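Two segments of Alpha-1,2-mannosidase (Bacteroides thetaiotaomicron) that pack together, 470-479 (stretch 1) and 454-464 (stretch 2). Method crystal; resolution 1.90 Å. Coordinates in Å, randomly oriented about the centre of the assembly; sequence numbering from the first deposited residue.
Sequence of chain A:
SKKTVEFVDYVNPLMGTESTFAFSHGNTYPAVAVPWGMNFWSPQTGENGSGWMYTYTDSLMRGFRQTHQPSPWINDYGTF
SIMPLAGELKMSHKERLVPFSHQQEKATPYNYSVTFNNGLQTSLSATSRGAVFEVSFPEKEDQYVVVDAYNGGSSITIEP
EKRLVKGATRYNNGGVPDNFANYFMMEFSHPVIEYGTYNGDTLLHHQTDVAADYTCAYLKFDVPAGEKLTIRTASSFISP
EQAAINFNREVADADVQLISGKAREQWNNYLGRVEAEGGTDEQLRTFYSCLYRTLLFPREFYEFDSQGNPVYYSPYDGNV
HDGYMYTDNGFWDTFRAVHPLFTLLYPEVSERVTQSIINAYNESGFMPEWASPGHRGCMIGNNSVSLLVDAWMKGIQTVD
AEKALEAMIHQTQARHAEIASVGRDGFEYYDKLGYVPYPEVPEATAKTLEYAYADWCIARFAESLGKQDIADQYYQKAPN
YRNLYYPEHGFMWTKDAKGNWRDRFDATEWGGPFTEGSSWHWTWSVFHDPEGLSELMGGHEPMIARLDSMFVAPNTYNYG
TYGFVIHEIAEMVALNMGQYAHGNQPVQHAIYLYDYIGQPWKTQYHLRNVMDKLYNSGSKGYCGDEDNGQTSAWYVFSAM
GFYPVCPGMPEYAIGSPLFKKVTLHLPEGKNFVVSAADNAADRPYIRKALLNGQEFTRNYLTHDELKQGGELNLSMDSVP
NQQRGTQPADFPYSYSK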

# COMPACT_ATOMS: atom_id res chain seq x y z
N ILE A 470 38.14 -23.61 22.05
CA ILE A 470 37.00 -23.80 21.15
C ILE A 470 35.96 -22.70 21.36
O ILE A 470 35.39 -22.18 20.38
CB ILE A 470 36.38 -25.20 21.33
CG1 ILE A 470 37.37 -26.28 20.85
CG2 ILE A 470 35.03 -25.30 20.58
CD1 ILE A 470 36.95 -27.71 21.18
N ALA A 471 35.72 -22.32 22.61
CA ALA A 471 34.78 -21.21 22.87
C ALA A 471 35.23 -19.92 22.16
O ALA A 471 34.45 -19.27 21.48
CB ALA A 471 34.60 -20.97 24.37
N ASP A 472 36.50 -19.56 22.31
CA ASP A 472 37.02 -18.36 21.65
C ASP A 472 36.95 -18.48 20.12
O ASP A 472 36.66 -17.50 19.44
CB ASP A 472 38.45 -18.03 22.14
CG ASP A 472 38.50 -17.73 23.65
OD1 ASP A 472 37.45 -17.45 24.28
OD2 ASP A 472 39.60 -17.77 24.22
N GLN A 473 37.18 -19.66 19.57
CA GLN A 473 37.02 -19.84 18.11
C GLN A 473 35.60 -19.46 17.67
O GLN A 473 35.40 -18.84 16.63
CB GLN A 473 37.27 -21.29 17.70
CG GLN A 473 38.72 -21.70 17.62
CD GLN A 473 38.84 -23.19 17.43
OE1 GLN A 473 39.54 -23.88 18.19
NE2 GLN A 473 38.14 -23.72 16.43
N TYR A 474 34.62 -19.86 18.47
CA TYR A 474 33.24 -19.66 18.10
C TYR A 474 32.73 -18.27 18.45
O TYR A 474 31.92 -17.71 17.71
CB TYR A 474 32.34 -20.80 18.63
CG TYR A 474 32.34 -21.98 17.68
CD1 TYR A 474 31.37 -22.09 16.69
CD2 TYR A 474 33.35 -22.95 17.74
CE1 TYR A 474 31.38 -23.14 15.79
CE2 TYR A 474 33.37 -24.00 16.83
CZ TYR A 474 32.39 -24.08 15.86
OH TYR A 474 32.39 -25.12 14.97
N TYR A 475 33.20 -17.71 19.56
CA TYR A 475 32.86 -16.34 19.91
C TYR A 475 33.35 -15.38 18.82
O TYR A 475 32.72 -14.34 18.58
CB TYR A 475 33.46 -15.95 21.28
CG TYR A 475 32.61 -16.39 22.47
CD1 TYR A 475 31.26 -16.07 22.54
CD2 TYR A 475 33.18 -17.09 23.54
CE1 TYR A 475 30.49 -16.44 23.63
CE2 TYR A 475 32.41 -17.47 24.63
CZ TYR A 475 31.08 -17.14 24.67
OH TYR A 475 30.30 -17.51 25.74
N GLN A 476 34.43 -15.74 18.14
CA GLN A 476 34.92 -14.92 17.03
C GLN A 476 33.91 -14.84 15.89
O GLN A 476 33.96 -13.90 15.09
CB GLN A 476 36.26 -15.44 16.50
N LYS A 477 32.98 -15.79 15.81
CA LYS A 477 31.99 -15.77 14.73
C LYS A 477 30.65 -15.14 15.15
O LYS A 477 29.83 -14.76 14.31
CB LYS A 477 31.77 -17.18 14.18
CG LYS A 477 33.05 -17.92 13.78
CD LYS A 477 32.69 -19.37 13.40
CE LYS A 477 33.93 -20.27 13.29
NZ LYS A 477 33.61 -21.51 12.53
N ALA A 478 30.44 -15.04 16.46
CA ALA A 478 29.20 -14.50 17.01
C ALA A 478 28.84 -13.12 16.43
O ALA A 478 27.67 -12.84 16.21
CB ALA A 478 29.27 -14.44 18.55
N PRO A 479 29.85 -12.26 16.18
CA PRO A 479 29.55 -10.95 15.61
C PRO A 479 29.48 -10.92 14.07
O PRO A 479 29.53 -9.85 13.49
CB PRO A 479 30.72 -10.06 16.08
CG PRO A 479 31.74 -10.99 16.70
CD PRO A 479 31.27 -12.41 16.54
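Stretch 2, residues 454-464: ADWCIARFAES

Stretch 2 is a helix that lies nearly antiparallel on the helix of stretch 1, in a close, alanine-lined contact topped up by two tyrosine rings, one direct hydrogen bond and one water bridge. Residues 454-464 are helical throughout, part of a longer helix, with an unbroken run of i to i+4 backbone bonds from I458 N to A454 O through S464 N to R460 O. The two N-to-C directions differ by 162° (signed crossing angle -162°), and the axes approach to 7.7 Å; together the stretches bury 600 Å². Because the directions oppose, I470 and A471 meet the later part of stretch 2, whereas K477 and A478 meet D455 and W456.

The backbones come nearest where A471 faces A459, their CA atoms 4.1 Å apart, a spacing that goes with the small methyl side chains on both helices. The methyl of A471 rests against backbone as well as side chains: its CB is 3.5 Å from A459 O and 3.6 Å from E463 N, and it lies 4.0 Å from A462 CB. A462 CB also packs on I470 CG2 at 3.8 Å.

One turn further along stretch 1, the two tyrosines receive aliphatic groups on their ring faces. I458, with chi1 m, places CG2 3.7 Å from the centroid of the Y474 ring and 8° off its normal, a CH-pi contact. A459 CB makes the corresponding contact with Y475, 3.4 Å from the ring centroid and 9° off the normal, and also lies 3.6 Å from Y474 CB. The single methyl of A459 thus serves both tyrosines. At the edge of the Y474 ring, D455 OD1 lies 3.4 Å from CE1.

Y475 is the knob of the packing, seated among W456, A459, R460 and E463. Its CA-to-CB bond points sideways, but the ring reaches over stretch 2, so that Y475 OH donates a hydrogen bond of 2.9 Å to E463 OE1. The CA-to-CB bond of E463 points toward stretch 1, and chi1 and chi2 are both t, which carries OE1 out to the hydroxyl. W456 CD1 lies at the edge of the tyrosine ring, 4.1 Å from Y475 CE1.

Beyond the tyrosines, A478 CB packs 3.9 Å from W456 CB, at the edge of the indole. K477 is extended, with chi2 to chi4 all t, and its CD passes 3.5 Å from D455 OD2. A water links the two charged groups, donating to D455 OD1 at 3.0 Å and accepting from K477 NZ at 2.8 Å.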

# COMPACT_ATOMS: atom_id res chain seq x y z
N ALA A 454 23.90 -19.48 15.99
CA ALA A 454 24.24 -20.85 16.35
C ALA A 454 25.69 -20.92 16.82
O ALA A 454 26.03 -21.66 17.73
CB ALA A 454 24.03 -21.80 15.14
N ASP A 455 26.55 -20.13 16.19
CA ASP A 455 27.95 -20.13 16.60
C ASP A 455 28.10 -19.54 18.00
O ASP A 455 28.92 -20.02 18.80
CB ASP A 455 28.81 -19.38 15.57
CG ASP A 455 28.93 -20.14 14.26
OD1 ASP A 455 28.82 -21.40 14.30
OD2 ASP A 455 29.17 -19.50 13.21
N TRP A 456 27.34 -18.50 18.30
CA TRP A 456 27.31 -17.98 19.68
C TRP A 456 26.86 -19.10 20.65
O TRP A 456 27.47 -19.30 21.71
CB TRP A 456 26.42 -16.73 19.77
CG TRP A 456 26.19 -16.27 21.18
CD1 TRP A 456 26.95 -15.39 21.90
CD2 TRP A 456 25.12 -16.68 22.04
NE1 TRP A 456 26.43 -15.23 23.17
CE2 TRP A 456 25.30 -16.00 23.27
CE3 TRP A 456 24.03 -17.54 21.88
CZ2 TRP A 456 24.43 -16.18 24.34
CZ3 TRP A 456 23.16 -17.70 22.95
CH2 TRP A 456 23.37 -17.03 24.17
N CYS A 457 25.82 -19.87 20.29
CA CYS A 457 25.38 -20.97 21.17
C CYS A 457 26.51 -21.98 21.41
O CYS A 457 26.71 -22.46 22.53
CB CYS A 457 24.19 -21.74 20.59
SG CYS A 457 22.68 -20.80 20.55
N ILE A 458 27.24 -22.33 20.35
CA ILE A 458 28.32 -23.31 20.49
C ILE A 458 29.44 -22.76 21.36
O ILE A 458 30.03 -23.49 22.17
CB ILE A 458 28.87 -23.78 19.11
CG1 ILE A 458 27.78 -24.59 18.40
CG2 ILE A 458 30.17 -24.61 19.29
CD1 ILE A 458 28.10 -24.84 16.89
N ALA A 459 29.73 -21.46 21.21
CA ALA A 459 30.76 -20.84 22.05
C ALA A 459 30.35 -20.93 23.52
O ALA A 459 31.16 -21.25 24.40
CB ALA A 459 30.98 -19.39 21.65
N ARG A 460 29.09 -20.60 23.79
CA ARG A 460 28.58 -20.65 25.16
C ARG A 460 28.73 -22.05 25.73
O ARG A 460 29.13 -22.22 26.88
CB ARG A 460 27.11 -20.24 25.17
CG ARG A 460 26.88 -18.74 24.93
CD ARG A 460 26.88 -18.04 26.28
NE ARG A 460 25.73 -18.53 27.02
CZ ARG A 460 25.56 -18.51 28.33
NH1 ARG A 460 26.50 -18.00 29.15
NH2 ARG A 460 24.43 -19.01 28.82
N PHE A 461 28.35 -23.05 24.93
CA PHE A 461 28.40 -24.45 25.32
C PHE A 461 29.82 -24.86 25.62
O PHE A 461 30.09 -25.40 26.71
CB PHE A 461 27.77 -25.36 24.25
CG PHE A 461 27.58 -26.79 24.69
CD1 PHE A 461 26.56 -27.13 25.58
CD2 PHE A 461 28.39 -27.80 24.19
CE1 PHE A 461 26.38 -28.45 25.98
CE2 PHE A 461 28.22 -29.11 24.57
CZ PHE A 461 27.22 -29.44 25.49
N ALA A 462 30.74 -24.59 24.69
CA ALA A 462 32.13 -24.97 24.89
C ALA A 462 32.68 -24.29 26.15
O ALA A 462 33.40 -24.91 26.93
CB ALA A 462 32.98 -24.60 23.70
N GLU A 463 32.36 -23.01 26.32
CA GLU A 463 32.89 -22.27 27.48
C GLU A 463 32.45 -22.93 28.79
O GLU A 463 33.25 -23.05 29.73
CB GLU A 463 32.44 -20.80 27.43
CG GLU A 463 33.16 -19.95 28.47
CD GLU A 463 32.97 -18.46 28.24
OE1 GLU A 463 31.81 -18.03 28.12
OE2 GLU A 463 34.00 -17.74 28.20
N SER A 464 31.19 -23.35 28.85
CA SER A 464 30.65 -23.99 30.05
C SER A 464 31.30 -25.35 30.35
O SER A 464 31.21 -25.84 31.48
CB SER A 464 29.12 -24.10 30.00
OG SER A 464 28.72 -25.25 29.27
O HOH W 1 31.02 -22.45 12.62